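Local structure of iota-carrageenase (Alteromonas sp. ATCC 43554, 1KTW) at residues L193-G198 / R216-N221; V249-H254 / V275-G280. The protein hydrolyses internal beta-1,4 linkages of iota-carrageenan, a sulfated galactan of red algal cell walls, with inversion of anomeric configuration. All blocks are in the same frame, centred on the assembly; numbering follows the deposited sequence.

Interaction 1 (L193-G198 / R216-N221). With DGS (3,6-anhydro-2-O-sulfo-alpha-D-galactopyranose), chain D.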
loop_
_atom_site.group_PDB
_atom_site.type_symbol
_atom_site.label_atom_id
_atom_site.label_comp_id
_atom_site.label_asym_id
_atom_site.label_seq_id
_atom_site.Cartn_x
_atom_site.Cartn_y
_atom_site.Cartn_z
ATOM N N LEU A 193 -2.856 -4.051 -0.606
ATOM C CA LEU A 193 -1.867 -5.083 -0.309
ATOM C C LEU A 193 -0.512 -4.579 0.208
ATOM O O LEU A 193 -0.138 -4.886 1.346
ATOM C CB LEU A 193 -1.689 -5.979 -1.548
ATOM C CG LEU A 193 -0.793 -7.228 -1.512
ATOM C CD1 LEU A 193 -0.901 -7.946 -0.180
ATOM C CD2 LEU A 193 -1.216 -8.158 -2.673
ATOM N N ILE A 194 0.213 -3.812 -0.609
ATOM C CA ILE A 194 1.523 -3.271 -0.206
ATOM C C ILE A 194 1.556 -1.741 -0.059
ATOM O O ILE A 194 0.939 -1.044 -0.866
ATOM C CB ILE A 194 2.642 -3.549 -1.288
ATOM C CG1 ILE A 194 2.681 -5.023 -1.713
ATOM C CG2 ILE A 194 4.011 -3.091 -0.750
ATOM C CD1 ILE A 194 3.042 -6.012 -0.589
ATOM N N GLN A 195 2.234 -1.217 0.975
ATOM C CA GLN A 195 2.487 0.231 1.039
ATOM C C GLN A 195 3.996 0.372 1.363
ATOM O O GLN A 195 4.477 -0.179 2.367
ATOM C CB GLN A 195 1.644 1.022 2.069
ATOM C CG GLN A 195 1.991 2.535 1.948
ATOM C CD GLN A 195 0.919 3.522 2.430
ATOM O OE1 GLN A 195 1.132 4.746 2.402
ATOM N NE2 GLN A 195 -0.218 3.010 2.855
ATOM N N THR A 196 4.742 1.088 0.510
ATOM C CA THR A 196 6.201 1.243 0.706
ATOM C C THR A 196 6.657 2.605 1.246
ATOM O O THR A 196 6.287 3.637 0.692
ATOM C CB THR A 196 6.962 1.017 -0.622
ATOM O OG1 THR A 196 6.640 2.078 -1.543
ATOM C CG2 THR A 196 6.579 -0.331 -1.243
ATOM N N TYR A 197 7.489 2.593 2.293
ATOM C CA TYR A 197 8.010 3.824 2.913
ATOM C C TYR A 197 9.530 3.961 2.742
ATOM O O TYR A 197 10.012 4.971 2.224
ATOM C CB TYR A 197 7.643 3.851 4.401
ATOM C CG TYR A 197 6.151 3.817 4.654
ATOM C CD1 TYR A 197 5.360 4.959 4.496
ATOM C CD2 TYR A 197 5.526 2.631 5.049
ATOM C CE1 TYR A 197 3.973 4.922 4.734
ATOM C CE2 TYR A 197 4.155 2.579 5.286
ATOM C CZ TYR A 197 3.384 3.726 5.129
ATOM O OH TYR A 197 2.028 3.661 5.364
ATOM N N GLY A 198 10.277 2.948 3.181
ATOM C CA GLY A 198 11.731 2.937 3.039
ATOM C C GLY A 198 12.151 1.579 2.485
ATOM O O GLY A 198 11.760 0.541 3.032
ATOM N N ARG A 216 1.179 0.134 -3.709
ATOM C CA ARG A 216 1.055 1.567 -3.397
ATOM C C ARG A 216 2.389 2.169 -2.944
ATOM O O ARG A 216 2.763 2.034 -1.793
ATOM C CB ARG A 216 -0.026 1.742 -2.298
ATOM C CG ARG A 216 -0.328 3.181 -1.827
ATOM C CD ARG A 216 -1.228 3.182 -0.552
ATOM N NE ARG A 216 -2.619 2.786 -0.819
ATOM C CZ ARG A 216 -3.603 3.631 -1.140
ATOM N NH1 ARG A 216 -3.374 4.940 -1.243
ATOM N NH2 ARG A 216 -4.822 3.161 -1.358
ATOM N N MET A 217 3.105 2.824 -3.864
ATOM C CA MET A 217 4.394 3.438 -3.530
ATOM C C MET A 217 4.167 4.906 -3.144
ATOM O O MET A 217 4.570 5.848 -3.844
ATOM C CB MET A 217 5.378 3.263 -4.711
ATOM C CG MET A 217 5.768 1.761 -4.927
ATOM S SD MET A 217 6.611 1.293 -6.498
ATOM C CE MET A 217 5.233 1.446 -7.694
ATOM N N GLU A 218 3.504 5.071 -2.000
ATOM C CA GLU A 218 3.144 6.375 -1.457
ATOM C C GLU A 218 3.972 6.563 -0.186
ATOM O O GLU A 218 3.613 6.087 0.897
ATOM C CB GLU A 218 1.622 6.403 -1.165
ATOM C CG GLU A 218 1.070 7.774 -0.782
ATOM C CD GLU A 218 -0.459 7.790 -0.654
ATOM O OE1 GLU A 218 -1.065 6.709 -0.487
ATOM O OE2 GLU A 218 -1.053 8.884 -0.710
ATOM N N THR A 219 5.083 7.280 -0.338
ATOM C CA THR A 219 6.072 7.490 0.727
ATOM C C THR A 219 5.822 8.684 1.648
ATOM O O THR A 219 6.503 9.714 1.536
ATOM C CB THR A 219 7.468 7.617 0.065
ATOM O OG1 THR A 219 7.444 8.699 -0.881
ATOM C CG2 THR A 219 7.799 6.353 -0.713
ATOM N N ASP A 220 4.901 8.530 2.605
ATOM C CA ASP A 220 4.531 9.648 3.474
ATOM C C ASP A 220 4.629 9.519 5.001
ATOM O O ASP A 220 3.994 10.293 5.728
ATOM C CB ASP A 220 3.110 10.101 3.112
ATOM C CG ASP A 220 2.053 9.041 3.418
ATOM O OD1 ASP A 220 2.417 7.938 3.880
ATOM O OD2 ASP A 220 0.851 9.307 3.209
ATOM N N ASN A 221 5.407 8.563 5.491
ATOM C CA ASN A 221 5.583 8.376 6.934
ATOM C C ASN A 221 6.185 9.656 7.538
ATOM O O ASN A 221 7.203 10.150 7.062
ATOM C CB ASN A 221 6.537 7.202 7.189
ATOM C CG ASN A 221 6.607 6.810 8.641
ATOM O OD1 ASN A 221 6.720 7.666 9.525
ATOM N ND2 ASN A 221 6.555 5.503 8.905
HETATM C C1 DGS D . -6.156 11.300 -0.664
HETATM C C2 DGS D . -5.738 9.972 -1.310
HETATM C C3 DGS D . -4.343 9.570 -0.797
HETATM C C4 DGS D . -4.369 9.428 0.706
HETATM C C5 DGS D . -4.491 10.885 1.091
HETATM C C6 DGS D . -3.471 11.511 0.118
HETATM O O2 DGS D . -6.810 9.009 -1.148
HETATM O O3 DGS D . -3.469 10.688 -1.073
HETATM O O4 DGS D . -3.121 8.899 1.141
HETATM O O5 DGS D . -5.837 11.328 0.745
HETATM O O7 DGS D . -7.899 6.782 -1.527
HETATM O O8 DGS D . -5.417 6.924 -1.504
HETATM O O9 DGS D . -6.593 7.789 -3.295
HETATM S S DGS D . -6.702 7.574 -1.837
HETATM O O HOH W 1 -1.916 -0.406 -0.468
HETATM O O HOH W 2 0.816 6.206 5.463
#
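Gln195 and Arg216 form the one bridge between strands 194-196 and 216-218, parallel neighbours in the right-handed parallel beta-helix of this pectate lyase-like enzyme; the axes of the two short strand segments come within 4.9 Å, at 25° to each other. Arg216 is held at both backbone groups: its N donates to Ile194 O (3.1 Å), and its O accepts from Thr196 N (3.2 Å). Met217, the next residue, is the centre of an inverse gamma turn. On the face shared by Gln195 and Arg216, the extended glutamine slants across the aliphatic part of the arginine, with Gln195 CD 3.7 Å from Arg216 CD. A bend at chi3 (-72°) then carries the guanidinium, suited to binding several acceptors in its plane, toward the sugar. NH1 of Arg216 donates to Glu218 OE1 in a 3.0 Å salt bridge and also to sulfate O8 of DGS (2.9 Å), while NE reaches Ile194 O through a water and NH2 binds Tyr191 O. Glu218 uses its other oxygen, OE2, to accept from DGS O4 at 2.8 Å. An alanine here removes the carboxylate, and the guanidinium of Arg216 would probably be freer to turn while DGS O4 is left without this acceptor. Tyr197 turns its ring edge to Asp220: CE1 lies 3.5 Å from OD1, with ring and carboxylate planes only 16° apart. A water lies within hydrogen-bonding distance of both Tyr197 OH and Asp220 OD1.

Interaction 2 (V249-H254 / V275-G280). With DGS (3,6-anhydro-2-O-sulfo-alpha-D-galactopyranose), chain D.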
loop_
_atom_site.group_PDB
_atom_site.type_symbol
_atom_site.label_atom_id
_atom_site.label_comp_id
_atom_site.label_asym_id
_atom_site.label_seq_id
_atom_site.Cartn_x
_atom_site.Cartn_y
_atom_site.Cartn_z
ATOM N N VAL A 249 -1.026 -0.290 -9.814
ATOM C CA VAL A 249 0.258 0.338 -9.452
ATOM C C VAL A 249 0.115 1.859 -9.290
ATOM O O VAL A 249 -0.427 2.542 -10.180
ATOM C CB VAL A 249 1.334 0.058 -10.548
ATOM C CG1 VAL A 249 2.634 0.816 -10.229
ATOM C CG2 VAL A 249 1.599 -1.444 -10.646
ATOM N N MET A 250 0.634 2.397 -8.186
ATOM C CA MET A 250 0.532 3.837 -7.921
ATOM C C MET A 250 1.795 4.490 -7.347
ATOM O O MET A 250 2.432 3.940 -6.446
ATOM C CB MET A 250 -0.649 4.093 -6.964
ATOM C CG MET A 250 -0.845 5.545 -6.545
ATOM S SD MET A 250 -0.026 5.966 -4.970
ATOM C CE MET A 250 -1.098 7.311 -4.424
ATOM N N PHE A 251 2.137 5.668 -7.880
ATOM C CA PHE A 251 3.294 6.449 -7.420
ATOM C C PHE A 251 2.789 7.751 -6.770
ATOM O O PHE A 251 2.016 8.493 -7.383
ATOM C CB PHE A 251 4.229 6.798 -8.606
ATOM C CG PHE A 251 4.744 5.593 -9.372
ATOM C CD1 PHE A 251 4.020 5.061 -10.451
ATOM C CD2 PHE A 251 5.950 4.989 -9.016
ATOM C CE1 PHE A 251 4.497 3.949 -11.161
ATOM C CE2 PHE A 251 6.439 3.877 -9.711
ATOM C CZ PHE A 251 5.708 3.350 -10.791
ATOM N N GLY A 252 3.208 8.012 -5.530
ATOM C CA GLY A 252 2.811 9.221 -4.810
ATOM C C GLY A 252 3.916 9.571 -3.815
ATOM O O GLY A 252 3.875 9.142 -2.670
ATOM N N PRO A 253 4.899 10.394 -4.211
ATOM C CA PRO A 253 6.016 10.760 -3.329
ATOM C C PRO A 253 5.814 11.731 -2.172
ATOM O O PRO A 253 6.659 11.798 -1.271
ATOM C CB PRO A 253 7.054 11.276 -4.315
ATOM C CG PRO A 253 6.185 12.018 -5.306
ATOM C CD PRO A 253 5.018 11.064 -5.521
ATOM N N HIS A 254 4.709 12.474 -2.168
ATOM C CA HIS A 254 4.492 13.469 -1.117
ATOM C C HIS A 254 5.734 14.388 -1.039
ATOM O O HIS A 254 6.069 15.032 -2.036
ATOM C CB HIS A 254 4.174 12.784 0.232
ATOM C CG HIS A 254 2.810 12.148 0.280
ATOM N ND1 HIS A 254 1.828 12.557 1.158
ATOM C CD2 HIS A 254 2.260 11.155 -0.462
ATOM C CE1 HIS A 254 0.730 11.843 0.956
ATOM N NE2 HIS A 254 0.965 10.984 -0.021
ATOM N N VAL A 275 -2.696 2.101 -13.973
ATOM C CA VAL A 275 -1.534 2.809 -13.409
ATOM C C VAL A 275 -1.944 4.245 -13.031
ATOM O O VAL A 275 -2.693 4.896 -13.770
ATOM C CB VAL A 275 -0.382 2.904 -14.457
ATOM C CG1 VAL A 275 0.824 3.681 -13.866
ATOM C CG2 VAL A 275 0.026 1.509 -14.913
ATOM N N ARG A 276 -1.465 4.724 -11.883
ATOM C CA ARG A 276 -1.750 6.085 -11.406
ATOM C C ARG A 276 -0.482 6.758 -10.845
ATOM O O ARG A 276 0.278 6.132 -10.100
ATOM C CB ARG A 276 -2.833 6.057 -10.310
ATOM C CG ARG A 276 -2.994 7.373 -9.519
ATOM C CD ARG A 276 -4.156 7.289 -8.483
ATOM N NE ARG A 276 -4.022 8.287 -7.414
ATOM C CZ ARG A 276 -4.774 8.333 -6.311
ATOM N NH1 ARG A 276 -5.749 7.442 -6.105
ATOM N NH2 ARG A 276 -4.518 9.251 -5.387
ATOM N N SER A 277 -0.270 8.028 -11.189
ATOM C CA SER A 277 0.891 8.794 -10.708
ATOM C C SER A 277 0.426 10.166 -10.206
ATOM O O SER A 277 -0.212 10.912 -10.951
ATOM C CB SER A 277 1.938 8.983 -11.829
ATOM O OG SER A 277 2.472 7.733 -12.282
ATOM N N ASP A 278 0.737 10.486 -8.947
ATOM C CA ASP A 278 0.347 11.760 -8.325
ATOM C C ASP A 278 1.546 12.722 -8.268
ATOM O O ASP A 278 2.713 12.298 -8.241
ATOM C CB ASP A 278 -0.136 11.559 -6.870
ATOM C CG ASP A 278 -1.494 10.849 -6.752
ATOM O OD1 ASP A 278 -2.111 10.496 -7.771
ATOM O OD2 ASP A 278 -1.950 10.647 -5.605
ATOM N N SER A 279 1.271 14.016 -8.235
ATOM C CA SER A 279 2.357 14.990 -8.119
ATOM C C SER A 279 2.925 14.932 -6.694
ATOM O O SER A 279 2.275 14.440 -5.775
ATOM C CB SER A 279 1.827 16.410 -8.376
ATOM O OG SER A 279 2.763 17.404 -7.986
ATOM N N GLY A 280 4.149 15.413 -6.524
ATOM C CA GLY A 280 4.713 15.491 -5.193
ATOM C C GLY A 280 4.074 16.758 -4.627
ATOM O O GLY A 280 3.615 17.613 -5.395
HETATM C C1 DGS D . -6.156 11.300 -0.664
HETATM C C2 DGS D . -5.738 9.972 -1.310
HETATM C C3 DGS D . -4.343 9.570 -0.797
HETATM C C4 DGS D . -4.369 9.428 0.706
HETATM C C5 DGS D . -4.491 10.885 1.091
HETATM C C6 DGS D . -3.471 11.511 0.118
HETATM O O2 DGS D . -6.810 9.009 -1.148
HETATM O O3 DGS D . -3.469 10.688 -1.073
HETATM O O4 DGS D . -3.121 8.899 1.141
HETATM O O5 DGS D . -5.837 11.328 0.745
HETATM O O7 DGS D . -7.899 6.782 -1.527
HETATM O O8 DGS D . -5.417 6.924 -1.504
HETATM O O9 DGS D . -6.593 7.789 -3.295
HETATM S S DGS D . -6.702 7.574 -1.837
HETATM O O HOH W 3 2.245 12.323 -3.820
#
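A sulfate-binding wall of the carrageenan site is built where Met250 and Arg276 run alongside each other from the same face of their paired strands. Arg276 stretches out fully from CG to NE and offers the edge of its guanidinium to the sugar: NH1 donates to sulfate O9 of DGS at 3.0 Å, and NH2 adds a longer, more bent bond of 3.3 Å to the same O9. Asp278, two residues on, takes the neighbouring edge with both oxygens, OD1 receiving NE of Arg276 at 2.9 Å and OD2 receiving its NH2, also at 2.9 Å. This two-point grip fixes the rotation of the guanidinium. Met250, bent at chi2 (-94°), brings its CE over one guanidinium face, 4.0 Å from Arg276 NH2 and 3.6 Å from Asp278 OD2, a flexible nonpolar cover for a flat cation. The strands 250-252 and 275-277 are nearly parallel (5°), adjacent coils of the parallel beta-helix, paired in order as Val249 with Val275, Met250 with Arg276 and Phe251 with Ser277. Arg276 N donates to Val249 O, Arg276 O accepts from Phe251 N, and Asp278 N donates almost straight (172°) to Phe251 O. On the other face Phe251 sets CD1 3.6 Å from Ser277 OG, and its ring meets Phe348 edge-to-face. Beyond the strands, Pro253 CG rests 3.8 Å from Gly280 CA, where a side chain would press on His254 O. One water accepts from His254 N and donates to Ser279 O.

How the interactions relate
Interactions 1 and 2, with centres about 10 Å apart, follow each other along the chain and are joined through one parallel sheet, in which strand 216-218 adjoins 250-252 and 250-252 adjoins 275-277. Met217 N probably hydrogen-bonds to Met250 O at 2.9 Å, and Met217 CE packs 3.4 Å from Phe251 CE2. Nearer the sugar, His254 NE2 probably bonds to Glu218 OE2 (3.0 Å), making the histidine of one contact a second partner for the acid of the other. Both contacts hold the same DGS unit: Arg216 and Arg276 bind different oxygens of its sulfate, Glu218 takes its O4 hydroxyl, and Lys367 adds a further hydrogen bond.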